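Local coordinates for protein glycosyltransferase (duf1792) (Streptococcus sanguinis, PDB 5V4A) that binds UDP and probably transfers sugar from a UDP-linked donor, as the GT-D-fold domain of a longer protein likely linked to accessory Sec export of a serine-rich repeat protein, at residues K141-V146 with D161-I166. Numbering follows the deposited sequence.
Sequences KDLLIV and DGARSI
Ser165 OG donates a hydrogen bond to Asp142 OD1, at 2.8 Å. The hydroxyl meets OD1 on its anti side, 30° out of the carboxylate plane. Ser165 OG lies between the backbone N and the carbonyl carbon (chi1 84°), which aims it across at the neighbouring strand. The same OD1 lies against the first part of the Arg164 side chain, with CG 3.3 Å away. The arginine side chain then bends away, and the guanidinium stands almost perpendicular to the carboxylate without touching it. Its NH2 instead makes a salt bridge with Asp140.

On the other face of the sheet the contact is apolar. Leu143 puts CD1 on the methyl group of Ala163, a tight approach of 3.5 Å between CD1 and CB. Further along, Ile145 CD1 touches Ile166 CG2 at 3.7 Å. Phe160 packs against both isoleucines.

Two backbone hydrogen bonds join the segments. Leu143 N donates to Ser165 O at 2.9 Å. Arg164 N reaches Lys141 O at 2.8 Å, but from above the carbonyl plane, where segment 161-166 is only just entering its strand. Asp142 pairs with Ser165 and Leu143 with Ile166 in parallel bridges. These are the starts of strands 142-148 and 165-171, neighbours in the five-stranded parallel sheet of the GT-D fold. Lys167 extends the pairing through backbone bonds to Leu143 and Ile145.

Strand 195-199 flanks 142-148 on its other edge. Leu143 also packs on Leu195 and Leu197 there. Just before that strand, Arg194 hydrogen-bonds through NH1 to both Ser165 OG and Leu143 O, tying the serine to a third chain segment. The side chain of Ile145 lies about 9 Å from the bound UDP, and strand 142-148 ends at Gly148, a UDP-binding residue.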
ATOM      1  N   LYS A 141     -14.026   0.036   5.172  1.00 14.88           N
ATOM      2  CA  LYS A 141     -14.932   1.163   4.990  1.00 13.41           C
ATOM      3  C   LYS A 141     -16.275   0.653   4.491  1.00 13.63           C
ATOM      4  O   LYS A 141     -16.337  -0.335   3.759  1.00 10.94           O
ATOM      5  CB  LYS A 141     -14.372   2.167   3.978  1.00 18.14           C
ATOM      6  CG  LYS A 141     -13.014   2.761   4.337  1.00 22.43           C
ATOM      7  CD  LYS A 141     -13.084   3.631   5.571  1.00 30.09           C
ATOM      8  CE  LYS A 141     -11.812   4.432   5.737  1.00 38.46           C
ATOM      9  NZ  LYS A 141     -11.459   5.110   4.459  1.00 45.50           N
ATOM     10  N   ASP A 142     -17.355   1.323   4.885  1.00 21.61           N
ATOM     11  CA  ASP A 142     -18.620   1.117   4.190  1.00 11.21           C
ATOM     12  C   ASP A 142     -18.612   1.941   2.910  1.00 11.11           C
ATOM     13  O   ASP A 142     -18.347   3.146   2.930  1.00 11.18           O
ATOM     14  CB  ASP A 142     -19.825   1.492   5.049  1.00 12.51           C
ATOM     15  CG  ASP A 142     -19.868   0.747   6.362  1.00 21.56           C
ATOM     16  OD1 ASP A 142     -19.928  -0.499   6.357  1.00 21.40           O
ATOM     17  OD2 ASP A 142     -19.864   1.429   7.416  1.00 26.97           O
ATOM     18  N   LEU A 143     -18.891   1.281   1.791  1.00 14.52           N
ATOM     19  CA  LEU A 143     -18.707   1.846   0.463  1.00 15.22           C
ATOM     20  C   LEU A 143     -20.059   2.077  -0.212  1.00 11.35           C
ATOM     21  O   LEU A 143     -20.993   1.285  -0.036  1.00 15.87           O
ATOM     22  CB  LEU A 143     -17.859   0.886  -0.392  1.00 12.19           C
ATOM     23  CG  LEU A 143     -16.406   0.654   0.042  1.00 18.85           C
ATOM     24  CD1 LEU A 143     -15.690  -0.288  -0.924  1.00 10.56           C
ATOM     25  CD2 LEU A 143     -15.644   1.965   0.150  1.00 21.37           C
ATOM     26  N   LEU A 144     -20.162   3.165  -0.980  1.00 11.67           N
ATOM     27  CA  LEU A 144     -21.255   3.370  -1.931  1.00 11.16           C
ATOM     28  C   LEU A 144     -20.632   3.411  -3.320  1.00 11.08           C
ATOM     29  O   LEU A 144     -19.918   4.354  -3.671  1.00 11.11           O
ATOM     30  CB  LEU A 144     -22.052   4.638  -1.619  1.00 11.40           C
ATOM     31  CG  LEU A 144     -23.278   4.792  -2.545  1.00 14.02           C
ATOM     32  CD1 LEU A 144     -24.286   3.623  -2.468  1.00 11.57           C
ATOM     33  CD2 LEU A 144     -23.964   6.118  -2.253  1.00 19.09           C
ATOM     34  N   ILE A 145     -20.884   2.375  -4.100  1.00 11.02           N
ATOM     35  CA  ILE A 145     -20.306   2.227  -5.420  1.00 10.97           C
ATOM     36  C   ILE A 145     -21.314   2.730  -6.446  1.00 14.74           C
ATOM     37  O   ILE A 145     -22.448   2.243  -6.496  1.00 14.96           O
ATOM     38  CB  ILE A 145     -19.921   0.762  -5.663  1.00 16.29           C
ATOM     39  CG1 ILE A 145     -18.684   0.397  -4.844  1.00 16.83           C
ATOM     40  CG2 ILE A 145     -19.767   0.473  -7.107  1.00 22.88           C
ATOM     41  CD1 ILE A 145     -18.232  -1.041  -5.030  1.00 16.75           C
ATOM     42  N   VAL A 146     -20.902   3.698  -7.257  1.00 13.69           N
ATOM     43  CA  VAL A 146     -21.751   4.307  -8.285  1.00 11.45           C
ATOM     44  C   VAL A 146     -21.151   3.973  -9.645  1.00 17.24           C
ATOM     45  O   VAL A 146     -20.097   4.508 -10.013  1.00 15.12           O
ATOM     46  CB  VAL A 146     -21.870   5.823  -8.079  1.00 11.64           C
ATOM     47  CG1 VAL A 146     -22.941   6.391  -9.004  1.00 18.93           C
ATOM     48  CG2 VAL A 146     -22.214   6.126  -6.612  1.00 11.63           C
ATOM     49  N   ASP A 161     -13.063  -7.096  -1.355  1.00 17.37           N
ATOM     50  CA  ASP A 161     -13.345  -8.018  -0.265  1.00 20.57           C
ATOM     51  C   ASP A 161     -12.868  -7.477   1.085  1.00 19.88           C
ATOM     52  O   ASP A 161     -13.346  -7.939   2.128  1.00 20.91           O
ATOM     53  CB  ASP A 161     -12.709  -9.381  -0.559  1.00 21.71           C
ATOM     54  CG  ASP A 161     -13.493 -10.200  -1.603  1.00 21.02           C
ATOM     55  OD1 ASP A 161     -14.414  -9.656  -2.260  1.00 23.63           O
ATOM     56  OD2 ASP A 161     -13.161 -11.397  -1.780  1.00 20.88           O
ATOM     57  N   GLY A 162     -11.940  -6.518   1.087  1.00 15.83           N
ATOM     58  CA  GLY A 162     -11.482  -5.879   2.310  1.00 15.01           C
ATOM     59  C   GLY A 162     -12.360  -4.756   2.825  1.00 13.76           C
ATOM     60  O   GLY A 162     -12.117  -4.245   3.927  1.00 17.69           O
ATOM     61  N   ALA A 163     -13.370  -4.370   2.063  1.00 15.33           N
ATOM     62  CA  ALA A 163     -14.301  -3.343   2.501  1.00 17.06           C
ATOM     63  C   ALA A 163     -15.202  -3.895   3.598  1.00 14.32           C
ATOM     64  O   ALA A 163     -15.319  -5.108   3.786  1.00 15.94           O
ATOM     65  CB  ALA A 163     -15.137  -2.856   1.326  1.00 16.26           C
ATOM     66  N   ARG A 164     -15.793  -2.992   4.378  1.00 16.15           N
ATOM     67  CA  ARG A 164     -16.696  -3.450   5.425  1.00 14.12           C
ATOM     68  C   ARG A 164     -18.050  -3.854   4.858  1.00 18.32           C
ATOM     69  O   ARG A 164     -18.614  -4.884   5.246  1.00 14.28           O
ATOM     70  CB  ARG A 164     -16.862  -2.376   6.502  1.00 13.74           C
ATOM     71  CG  ARG A 164     -17.833  -2.764   7.615  1.00 12.77           C
ATOM     72  CD  ARG A 164     -17.274  -3.914   8.487  1.00 17.18           C
ATOM     73  NE  ARG A 164     -15.859  -3.730   8.797  1.00 22.77           N
ATOM     74  CZ  ARG A 164     -15.408  -2.908   9.742  1.00 29.31           C
ATOM     75  NH1 ARG A 164     -16.261  -2.196  10.465  1.00 26.61           N
ATOM     76  NH2 ARG A 164     -14.105  -2.799   9.959  1.00 31.22           N
ATOM     77  N   SER A 165     -18.588  -3.051   3.948  1.00 15.61           N
ATOM     78  CA  SER A 165     -19.889  -3.314   3.351  1.00 15.60           C
ATOM     79  C   SER A 165     -19.970  -2.523   2.062  1.00 16.26           C
ATOM     80  O   SER A 165     -19.211  -1.573   1.857  1.00 13.49           O
ATOM     81  CB  SER A 165     -21.036  -2.929   4.288  1.00 19.77           C
ATOM     82  OG  SER A 165     -21.328  -1.548   4.177  1.00 21.39           O
ATOM     83  N   ILE A 166     -20.893  -2.938   1.190  1.00 14.10           N
ATOM     84  CA  ILE A 166     -21.046  -2.346  -0.136  1.00 13.19           C
ATOM     85  C   ILE A 166     -22.527  -2.124  -0.422  1.00 13.56           C
ATOM     86  O   ILE A 166     -23.351  -3.034  -0.253  1.00  9.81           O
ATOM     87  CB  ILE A 166     -20.423  -3.228  -1.244  1.00 13.87           C
ATOM     88  CG1 ILE A 166     -18.931  -3.460  -0.999  1.00 16.01           C
ATOM     89  CG2 ILE A 166     -20.630  -2.594  -2.612  1.00 13.17           C
ATOM     90  CD1 ILE A 166     -18.331  -4.443  -2.005  1.00 17.40           C
TER